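Local coordinates for protein prepilin (Salmonella typhi, PDB 3FHV) that builds the type IVb pilus, which interacts with the host chloride channel CFTR, probably in adhesion, at residues N67-D78 against F89-A100; A7-Q15 against A100-S111. All coordinates share one frame; numbering follows the deposited sequence.

Contact 1. Residues N67-D78 against F89-A100; sequences NSWGGQIVVAPD and FTITTNKVPQSA
Asn-67 reaches from the turn before strand 72-78 to the far end of strand 89-94, a worked example of an amide used at both ends. Asn-67 CB lies 3.7 Å from Thr-93 OG1. A chi1 of 59° tucks the amide beside its own turn, where OD1 accepts from Trp-69 N, an Asx turn, and from Gly-71 N, the two N-H groups arriving from opposite faces of the carbonyl plane. Asn-67 ND2 spends both hydrogens across the contact: one on Asn-94 O at 2.7 Å, in the carbonyl plane, the other on Thr-93 OG1 at 2.9 Å and almost straight. Both acceptors lie in the amide plane, which fixes its rotation; Thr-93 OG1 also hydrogen-bonds Tyr-14 OH of helix 8-25. Asn-94 returns the gesture, its ND2 and N straddling Gln-72 O. Strands 72-78 and 88-96 form a hairpin within the antiparallel sheet, flanked by strands 62-66 and 148-154, with Val-74/Thr-92 and Ala-76/Thr-90 as hydrogen-bonded pairs. Pro-97 CG stands 3.5 Å over the centroid of the five-membered ring of Trp-69, a CH-pi contact. Four hydrogen bonds on one buried amide satisfy both its polar ends and should hold the turn against the neighbouring strand.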
loop_
_atom_site.group_PDB
_atom_site.type_symbol
_atom_site.label_atom_id
_atom_site.label_comp_id
_atom_site.label_asym_id
_atom_site.label_seq_id
_atom_site.Cartn_x
_atom_site.Cartn_y
_atom_site.Cartn_z
ATOM N N ASN A 67 8.175 -1.522 -14.303
ATOM C CA ASN A 67 6.899 -2.209 -14.378
ATOM C C ASN A 67 7.097 -3.694 -14.654
ATOM O O ASN A 67 8.229 -4.179 -14.787
ATOM C CB ASN A 67 5.973 -1.577 -15.435
ATOM C CG ASN A 67 6.560 -1.585 -16.844
ATOM O OD1 ASN A 67 7.221 -2.537 -17.257
ATOM N ND2 ASN A 67 6.272 -0.527 -17.603
ATOM N N SER A 68 5.989 -4.418 -14.712
ATOM C CA SER A 68 6.025 -5.859 -14.948
ATOM C C SER A 68 6.755 -6.306 -16.207
ATOM O O SER A 68 7.243 -7.436 -16.277
ATOM C CB SER A 68 4.600 -6.404 -14.988
ATOM O OG SER A 68 3.986 -6.267 -13.723
ATOM N N TRP A 69 6.837 -5.430 -17.200
ATOM C CA TRP A 69 7.476 -5.800 -18.453
ATOM C C TRP A 69 8.895 -5.287 -18.642
ATOM O O TRP A 69 9.472 -5.437 -19.718
ATOM C CB TRP A 69 6.582 -5.347 -19.606
ATOM C CG TRP A 69 5.191 -5.879 -19.438
ATOM C CD1 TRP A 69 4.740 -7.123 -19.772
ATOM C CD2 TRP A 69 4.095 -5.211 -18.807
ATOM N NE1 TRP A 69 3.425 -7.274 -19.384
ATOM C CE2 TRP A 69 3.007 -6.114 -18.788
ATOM C CE3 TRP A 69 3.927 -3.937 -18.253
ATOM C CZ2 TRP A 69 1.766 -5.781 -18.238
ATOM C CZ3 TRP A 69 2.690 -3.606 -17.704
ATOM C CH2 TRP A 69 1.627 -4.528 -17.701
ATOM N N GLY A 70 9.469 -4.695 -17.601
ATOM C CA GLY A 70 10.827 -4.190 -17.732
ATOM C C GLY A 70 10.893 -2.759 -18.246
ATOM O O GLY A 70 11.966 -2.262 -18.562
ATOM N N GLY A 71 9.741 -2.107 -18.362
ATOM C CA GLY A 71 9.719 -0.716 -18.789
ATOM C C GLY A 71 9.879 0.141 -17.544
ATOM O O GLY A 71 9.385 -0.216 -16.471
ATOM N N GLN A 72 10.550 1.280 -17.661
ATOM C CA GLN A 72 10.759 2.116 -16.483
ATOM C C GLN A 72 9.514 2.877 -16.030
ATOM O O GLN A 72 8.683 3.279 -16.847
ATOM C CB GLN A 72 11.914 3.099 -16.732
ATOM C CG GLN A 72 12.293 3.914 -15.498
ATOM C CD GLN A 72 13.584 4.700 -15.657
ATOM O OE1 GLN A 72 14.009 5.005 -16.769
ATOM N NE2 GLN A 72 14.203 5.050 -14.534
ATOM N N ILE A 73 9.380 3.034 -14.714
ATOM C CA ILE A 73 8.274 3.787 -14.125
ATOM C C ILE A 73 8.948 4.996 -13.480
ATOM O O ILE A 73 9.927 4.843 -12.748
ATOM C CB ILE A 73 7.545 3.000 -13.000
ATOM C CG1 ILE A 73 6.883 1.737 -13.563
ATOM C CG2 ILE A 73 6.470 3.895 -12.347
ATOM C CD1 ILE A 73 6.320 0.824 -12.490
ATOM N N VAL A 74 8.443 6.188 -13.766
ATOM C CA VAL A 74 9.006 7.397 -13.177
ATOM C C VAL A 74 7.913 8.308 -12.619
ATOM O O VAL A 74 6.919 8.592 -13.296
ATOM C CB VAL A 74 9.829 8.206 -14.209
ATOM C CG1 VAL A 74 10.459 9.421 -13.524
ATOM C CG2 VAL A 74 10.908 7.323 -14.838
ATOM N N VAL A 75 8.092 8.728 -11.369
ATOM C CA VAL A 75 7.174 9.644 -10.703
ATOM C C VAL A 75 7.909 10.970 -10.766
ATOM O O VAL A 75 9.021 11.093 -10.249
ATOM C CB VAL A 75 6.945 9.264 -9.227
ATOM C CG1 VAL A 75 6.039 10.302 -8.554
ATOM C CG2 VAL A 75 6.301 7.875 -9.146
ATOM N N ALA A 76 7.298 11.962 -11.404
ATOM C CA ALA A 76 7.961 13.248 -11.561
ATOM C C ALA A 76 7.061 14.441 -11.275
ATOM O O ALA A 76 5.848 14.392 -11.481
ATOM C CB ALA A 76 8.540 13.355 -12.974
ATOM N N PRO A 77 7.659 15.540 -10.788
ATOM C CA PRO A 77 6.900 16.750 -10.477
ATOM C C PRO A 77 6.362 17.363 -11.761
ATOM O O PRO A 77 7.001 17.281 -12.807
ATOM C CB PRO A 77 7.941 17.639 -9.806
ATOM C CG PRO A 77 9.203 17.279 -10.562
ATOM C CD PRO A 77 9.108 15.762 -10.605
ATOM N N ASP A 78 5.180 17.961 -11.680
ATOM C CA ASP A 78 4.580 18.599 -12.844
ATOM C C ASP A 78 4.700 20.104 -12.649
ATOM O O ASP A 78 3.821 20.728 -12.055
ATOM C CB ASP A 78 3.106 18.206 -12.974
ATOM C CG ASP A 78 2.460 18.778 -14.222
ATOM O OD1 ASP A 78 2.550 20.007 -14.429
ATOM O OD2 ASP A 78 1.863 18.000 -14.996
ATOM N N PHE A 89 1.938 15.996 -9.876
ATOM C CA PHE A 89 3.008 15.123 -10.325
ATOM C C PHE A 89 2.406 14.162 -11.332
ATOM O O PHE A 89 1.185 14.110 -11.496
ATOM C CB PHE A 89 3.606 14.348 -9.140
ATOM C CG PHE A 89 2.629 13.436 -8.448
ATOM C CD1 PHE A 89 2.479 12.109 -8.848
ATOM C CD2 PHE A 89 1.845 13.909 -7.396
ATOM C CE1 PHE A 89 1.564 11.268 -8.207
ATOM C CE2 PHE A 89 0.933 13.080 -6.754
ATOM C CZ PHE A 89 0.792 11.754 -7.161
ATOM N N THR A 90 3.266 13.421 -12.017
ATOM C CA THR A 90 2.822 12.444 -12.995
ATOM C C THR A 90 3.481 11.107 -12.693
ATOM O O THR A 90 4.556 11.056 -12.097
ATOM C CB THR A 90 3.231 12.825 -14.442
ATOM O OG1 THR A 90 4.653 13.016 -14.503
ATOM C CG2 THR A 90 2.520 14.089 -14.899
ATOM N N ILE A 91 2.812 10.025 -13.080
ATOM C CA ILE A 91 3.379 8.690 -12.942
ATOM C C ILE A 91 3.395 8.202 -14.380
ATOM O O ILE A 91 2.340 8.035 -14.997
ATOM C CB ILE A 91 2.501 7.729 -12.109
ATOM C CG1 ILE A 91 2.398 8.221 -10.661
ATOM C CG2 ILE A 91 3.125 6.316 -12.127
ATOM C CD1 ILE A 91 1.587 7.290 -9.766
ATOM N N THR A 92 4.594 8.008 -14.915
ATOM C CA THR A 92 4.766 7.549 -16.284
ATOM C C THR A 92 5.238 6.106 -16.264
ATOM O O THR A 92 6.126 5.756 -15.489
ATOM C CB THR A 92 5.834 8.395 -17.028
ATOM O OG1 THR A 92 5.416 9.762 -17.070
ATOM C CG2 THR A 92 6.033 7.888 -18.461
ATOM N N THR A 93 4.646 5.268 -17.110
ATOM C CA THR A 93 5.066 3.871 -17.196
ATOM C C THR A 93 5.303 3.565 -18.675
ATOM O O THR A 93 4.439 3.817 -19.517
ATOM C CB THR A 93 4.017 2.927 -16.564
ATOM O OG1 THR A 93 4.474 1.571 -16.668
ATOM C CG2 THR A 93 2.651 3.089 -17.238
ATOM N N ASN A 94 6.485 3.028 -18.971
ATOM C CA ASN A 94 6.922 2.745 -20.341
ATOM C C ASN A 94 6.878 1.308 -20.858
ATOM O O ASN A 94 6.887 0.346 -20.090
ATOM C CB ASN A 94 8.354 3.255 -20.510
ATOM C CG ASN A 94 8.480 4.731 -20.245
ATOM O OD1 ASN A 94 8.099 5.551 -21.074
ATOM N ND2 ASN A 94 9.009 5.083 -19.076
ATOM N N LYS A 95 6.862 1.197 -22.185
ATOM C CA LYS A 95 6.861 -0.077 -22.886
ATOM C C LYS A 95 5.751 -1.016 -22.442
ATOM O O LYS A 95 5.950 -2.226 -22.314
ATOM C CB LYS A 95 8.231 -0.753 -22.719
ATOM C CG LYS A 95 9.396 0.114 -23.213
ATOM C CD LYS A 95 10.694 -0.665 -23.240
ATOM C CE LYS A 95 11.745 0.026 -24.094
ATOM N NZ LYS A 95 12.976 -0.815 -24.220
ATOM N N VAL A 96 4.574 -0.456 -22.213
ATOM C CA VAL A 96 3.428 -1.249 -21.796
ATOM C C VAL A 96 2.846 -1.953 -23.015
ATOM O O VAL A 96 2.603 -1.315 -24.041
ATOM C CB VAL A 96 2.342 -0.359 -21.178
ATOM C CG1 VAL A 96 1.169 -1.215 -20.713
ATOM C CG2 VAL A 96 2.933 0.459 -20.041
ATOM N N PRO A 97 2.625 -3.279 -22.920
ATOM C CA PRO A 97 2.066 -4.085 -24.018
ATOM C C PRO A 97 0.655 -3.618 -24.343
ATOM O O PRO A 97 -0.003 -3.021 -23.497
ATOM C CB PRO A 97 2.097 -5.506 -23.457
ATOM C CG PRO A 97 3.271 -5.473 -22.541
ATOM C CD PRO A 97 3.115 -4.147 -21.834
ATOM N N GLN A 98 0.187 -3.917 -25.551
ATOM C CA GLN A 98 -1.127 -3.465 -26.008
ATOM C C GLN A 98 -2.303 -3.819 -25.106
ATOM O O GLN A 98 -3.089 -2.944 -24.733
ATOM C CB GLN A 98 -1.386 -3.980 -27.430
ATOM C CG GLN A 98 -2.333 -3.102 -28.255
ATOM C CD GLN A 98 -3.804 -3.344 -27.964
ATOM O OE1 GLN A 98 -4.661 -2.550 -28.357
ATOM N NE2 GLN A 98 -4.104 -4.448 -27.295
ATOM N N SER A 99 -2.430 -5.098 -24.763
ATOM C CA SER A 99 -3.523 -5.546 -23.915
ATOM C C SER A 99 -3.525 -4.845 -22.559
ATOM O O SER A 99 -4.568 -4.380 -22.095
ATOM C CB SER A 99 -3.439 -7.060 -23.709
ATOM O OG SER A 99 -4.466 -7.490 -22.840
ATOM N N ALA A 100 -2.355 -4.775 -21.932
ATOM C CA ALA A 100 -2.218 -4.136 -20.629
ATOM C C ALA A 100 -2.535 -2.649 -20.719
ATOM O O ALA A 100 -3.164 -2.090 -19.830
ATOM C CB ALA A 100 -0.808 -4.339 -20.092
HETATM O O HOH W 1 13.248 -0.606 -20.783
HETATM O O HOH W 2 6.384 10.843 -14.862
HETATM O O HOH W 3 5.729 15.611 -14.896
#

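Contact 2. Residues A7-Q15 against A100-S111; sequences AGTELTNYQ and ACVSISTGMSRS
Leu-11 and Met-108 meet at the heart of a helix-helix contact in the pilin fold, where the N-terminal helix 8-25 packs beside helix 98-111. The axes of the two short segments approach to 9.5 Å and run at 43° to each other. With CG anti to the backbone N (chi1 -175°), Leu-11 leans toward its neighbour and brings CD1 within 3.4 Å of Met-108 SD. Gly-107, with no side chain, lets Leu-11 CD2 lie 4.0 Å from Gly-107 CA. Met-108 is bent at chi2 and chi3, which curls its thioether back so that SD also meets Gln-15 CG and CE reaches Tyr-14 CB. On the buried flank, Ile-104 CG2 lies 4.0 Å from Tyr-14 CD2, the two side chains crossing at about a right angle; beyond them Phe-152 of strand 148-154 touches both Tyr-14 and Met-108.

The rim contrasts with this buried flank of Ile-104, Met-108 and Tyr-14. At one end Ala-7, though exposed, is still closely packed, its CB set against Ile-104 CG1 and Ser-103 OG. The other end is the loose one: the extended Gln-15 lies beside exposed Ser-111 without a hydrogen bond, and no hydrogen bond joins the two segments. Here the amide touches rather than binds, Gln-15 CD lying 3.4 Å from Ser-111 OG.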
loop_
_atom_site.group_PDB
_atom_site.type_symbol
_atom_site.label_atom_id
_atom_site.label_comp_id
_atom_site.label_asym_id
_atom_site.label_seq_id
_atom_site.Cartn_x
_atom_site.Cartn_y
_atom_site.Cartn_z
ATOM N N ALA A 7 -3.751 -7.414 -15.829
ATOM C CA ALA A 7 -3.024 -6.194 -15.364
ATOM C C ALA A 7 -3.589 -5.699 -14.034
ATOM O O ALA A 7 -3.443 -4.529 -13.678
ATOM C CB ALA A 7 -3.119 -5.098 -16.413
ATOM N N GLY A 8 -4.236 -6.603 -13.307
ATOM C CA GLY A 8 -4.820 -6.254 -12.025
ATOM C C GLY A 8 -3.801 -5.738 -11.025
ATOM O O GLY A 8 -4.040 -4.732 -10.356
ATOM N N THR A 9 -2.666 -6.424 -10.915
ATOM C CA THR A 9 -1.615 -6.011 -9.986
ATOM C C THR A 9 -1.073 -4.656 -10.412
ATOM O O THR A 9 -0.892 -3.761 -9.591
ATOM C CB THR A 9 -0.430 -7.011 -9.971
ATOM O OG1 THR A 9 -0.892 -8.285 -9.515
ATOM C CG2 THR A 9 0.682 -6.519 -9.027
ATOM N N GLU A 10 -0.824 -4.526 -11.710
ATOM C CA GLU A 10 -0.290 -3.302 -12.277
ATOM C C GLU A 10 -1.174 -2.100 -11.951
ATOM O O GLU A 10 -0.680 -1.049 -11.528
ATOM C CB GLU A 10 -0.141 -3.463 -13.794
ATOM C CG GLU A 10 0.913 -4.494 -14.232
ATOM C CD GLU A 10 0.549 -5.943 -13.878
ATOM O OE1 GLU A 10 -0.654 -6.272 -13.800
ATOM O OE2 GLU A 10 1.474 -6.763 -13.697
ATOM N N LEU A 11 -2.481 -2.261 -12.136
ATOM C CA LEU A 11 -3.429 -1.187 -11.865
ATOM C C LEU A 11 -3.365 -0.784 -10.392
ATOM O O LEU A 11 -3.299 0.400 -10.051
ATOM C CB LEU A 11 -4.846 -1.640 -12.217
ATOM C CG LEU A 11 -5.940 -0.579 -12.110
ATOM C CD1 LEU A 11 -5.728 0.503 -13.163
ATOM C CD2 LEU A 11 -7.296 -1.235 -12.306
ATOM N N THR A 12 -3.377 -1.782 -9.521
ATOM C CA THR A 12 -3.312 -1.539 -8.090
ATOM C C THR A 12 -1.993 -0.862 -7.714
ATOM O O THR A 12 -1.955 -0.016 -6.812
ATOM C CB THR A 12 -3.451 -2.863 -7.311
ATOM O OG1 THR A 12 -4.711 -3.459 -7.641
ATOM C CG2 THR A 12 -3.386 -2.617 -5.791
ATOM N N ASN A 13 -0.918 -1.231 -8.406
ATOM C CA ASN A 13 0.392 -0.649 -8.122
ATOM C C ASN A 13 0.421 0.840 -8.424
ATOM O O ASN A 13 0.922 1.627 -7.623
ATOM C CB ASN A 13 1.507 -1.362 -8.913
ATOM C CG ASN A 13 1.966 -2.650 -8.244
ATOM O OD1 ASN A 13 1.841 -2.806 -7.031
ATOM N ND2 ASN A 13 2.528 -3.562 -9.030
ATOM N N TYR A 14 -0.119 1.237 -9.574
ATOM C CA TYR A 14 -0.124 2.653 -9.926
ATOM C C TYR A 14 -1.056 3.436 -9.012
ATOM O O TYR A 14 -0.747 4.552 -8.615
ATOM C CB TYR A 14 -0.548 2.847 -11.388
ATOM C CG TYR A 14 0.390 2.172 -12.363
ATOM C CD1 TYR A 14 1.772 2.365 -12.277
ATOM C CD2 TYR A 14 -0.097 1.305 -13.337
ATOM C CE1 TYR A 14 2.648 1.694 -13.138
ATOM C CE2 TYR A 14 0.765 0.636 -14.196
ATOM C CZ TYR A 14 2.131 0.828 -14.089
ATOM O OH TYR A 14 2.982 0.136 -14.911
ATOM N N GLN A 15 -2.197 2.850 -8.675
ATOM C CA GLN A 15 -3.152 3.540 -7.824
ATOM C C GLN A 15 -2.584 3.777 -6.430
ATOM O O GLN A 15 -2.701 4.884 -5.887
ATOM C CB GLN A 15 -4.472 2.754 -7.760
ATOM C CG GLN A 15 -5.273 2.835 -9.060
ATOM C CD GLN A 15 -6.469 1.900 -9.086
ATOM O OE1 GLN A 15 -6.899 1.406 -8.055
ATOM N NE2 GLN A 15 -7.015 1.660 -10.276
ATOM N N ALA A 100 -2.355 -4.775 -21.932
ATOM C CA ALA A 100 -2.218 -4.136 -20.629
ATOM C C ALA A 100 -2.535 -2.649 -20.719
ATOM O O ALA A 100 -3.164 -2.090 -19.830
ATOM C CB ALA A 100 -0.808 -4.339 -20.092
ATOM N N CYS A 101 -2.084 -2.008 -21.792
ATOM C CA CYS A 101 -2.337 -0.586 -21.990
ATOM C C CYS A 101 -3.839 -0.303 -21.977
ATOM O O CYS A 101 -4.290 0.680 -21.396
ATOM C CB CYS A 101 -1.726 -0.143 -23.318
ATOM S SG CYS A 101 -2.078 1.549 -23.902
ATOM N N VAL A 102 -4.614 -1.168 -22.619
ATOM C CA VAL A 102 -6.059 -0.979 -22.656
ATOM C C VAL A 102 -6.703 -1.172 -21.291
ATOM O O VAL A 102 -7.521 -0.359 -20.859
ATOM C CB VAL A 102 -6.728 -1.946 -23.648
ATOM C CG1 VAL A 102 -8.248 -1.797 -23.568
ATOM C CG2 VAL A 102 -6.239 -1.653 -25.065
ATOM N N SER A 103 -6.337 -2.252 -20.608
ATOM C CA SER A 103 -6.910 -2.530 -19.296
ATOM C C SER A 103 -6.467 -1.530 -18.226
ATOM O O SER A 103 -7.258 -1.136 -17.377
ATOM C CB SER A 103 -6.540 -3.946 -18.853
ATOM O OG SER A 103 -5.145 -4.051 -18.666
ATOM N N ILE A 104 -5.203 -1.127 -18.261
ATOM C CA ILE A 104 -4.700 -0.182 -17.279
ATOM C C ILE A 104 -5.257 1.228 -17.485
ATOM O O ILE A 104 -5.680 1.882 -16.526
ATOM C CB ILE A 104 -3.163 -0.125 -17.306
ATOM C CG1 ILE A 104 -2.586 -1.498 -16.924
ATOM C CG2 ILE A 104 -2.662 0.944 -16.339
ATOM C CD1 ILE A 104 -1.085 -1.622 -17.191
ATOM N N SER A 105 -5.259 1.702 -18.727
ATOM C CA SER A 105 -5.762 3.041 -18.985
ATOM C C SER A 105 -7.245 3.144 -18.632
ATOM O O SER A 105 -7.663 4.109 -17.990
ATOM C CB SER A 105 -5.524 3.446 -20.453
ATOM O OG SER A 105 -6.239 2.613 -21.343
ATOM N N THR A 106 -8.043 2.153 -19.026
ATOM C CA THR A 106 -9.463 2.209 -18.704
ATOM C C THR A 106 -9.679 2.033 -17.209
ATOM O O THR A 106 -10.551 2.672 -16.619
ATOM C CB THR A 106 -10.281 1.154 -19.482
ATOM O OG1 THR A 106 -9.780 -0.162 -19.210
ATOM C CG2 THR A 106 -10.192 1.432 -20.978
ATOM N N GLY A 107 -8.874 1.179 -16.591
ATOM C CA GLY A 107 -8.998 0.964 -15.158
ATOM C C GLY A 107 -8.731 2.227 -14.353
ATOM O O GLY A 107 -9.453 2.529 -13.395
ATOM N N MET A 108 -7.696 2.972 -14.738
ATOM C CA MET A 108 -7.344 4.208 -14.040
ATOM C C MET A 108 -8.440 5.252 -14.262
ATOM O O MET A 108 -8.698 6.087 -13.392
ATOM C CB MET A 108 -5.992 4.747 -14.533
ATOM C CG MET A 108 -4.777 3.858 -14.205
ATOM S SD MET A 108 -4.452 3.590 -12.430
ATOM C CE MET A 108 -3.848 5.204 -11.966
ATOM N N SER A 109 -9.079 5.207 -15.428
ATOM C CA SER A 109 -10.165 6.138 -15.728
ATOM C C SER A 109 -11.344 5.860 -14.791
ATOM O O SER A 109 -11.883 6.773 -14.168
ATOM C CB SER A 109 -10.639 5.974 -17.174
ATOM O OG SER A 109 -11.761 6.811 -17.431
ATOM N N ARG A 110 -11.730 4.590 -14.695
ATOM C CA ARG A 110 -12.849 4.182 -13.844
ATOM C C ARG A 110 -12.555 4.407 -12.368
ATOM O O ARG A 110 -13.439 4.804 -11.603
ATOM C CB ARG A 110 -13.183 2.705 -14.072
ATOM C CG ARG A 110 -13.589 2.377 -15.502
ATOM C CD ARG A 110 -13.894 0.889 -15.676
ATOM N NE ARG A 110 -14.006 0.541 -17.093
ATOM C CZ ARG A 110 -14.209 -0.688 -17.559
ATOM N NH1 ARG A 110 -14.326 -1.715 -16.724
ATOM N NH2 ARG A 110 -14.300 -0.889 -18.869
ATOM N N SER A 111 -11.320 4.134 -11.967
ATOM C CA SER A 111 -10.903 4.330 -10.586
ATOM C C SER A 111 -11.209 5.781 -10.197
ATOM O O SER A 111 -11.495 6.087 -9.036
ATOM C CB SER A 111 -9.406 4.045 -10.455
ATOM O OG SER A 111 -8.985 4.138 -9.107
#

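Contact 1 is nested within the chain loop that contact 2 closes, and their centres lie about 11 Å apart. Both belong to a pilin lacking its N-terminal part, which in type IV pilins carries the transmembrane helix. Ala-100 belongs to both: the second strand of the hairpin runs on through Pro-97, at the N-cap, into helix 98-111. Two probable hydrogen bonds tie the N-terminal helix of contact 2 to contact 1, Tyr-14 OH to Thr-93 OG1 at 2.7 Å and Glu-10 OE2 to Ser-68 OG at 2.6 Å. Packing adds a third join, Asn-67 CB to Tyr-14 OH at 3.5 Å. A disulfide links Cys-101 to Cys-138.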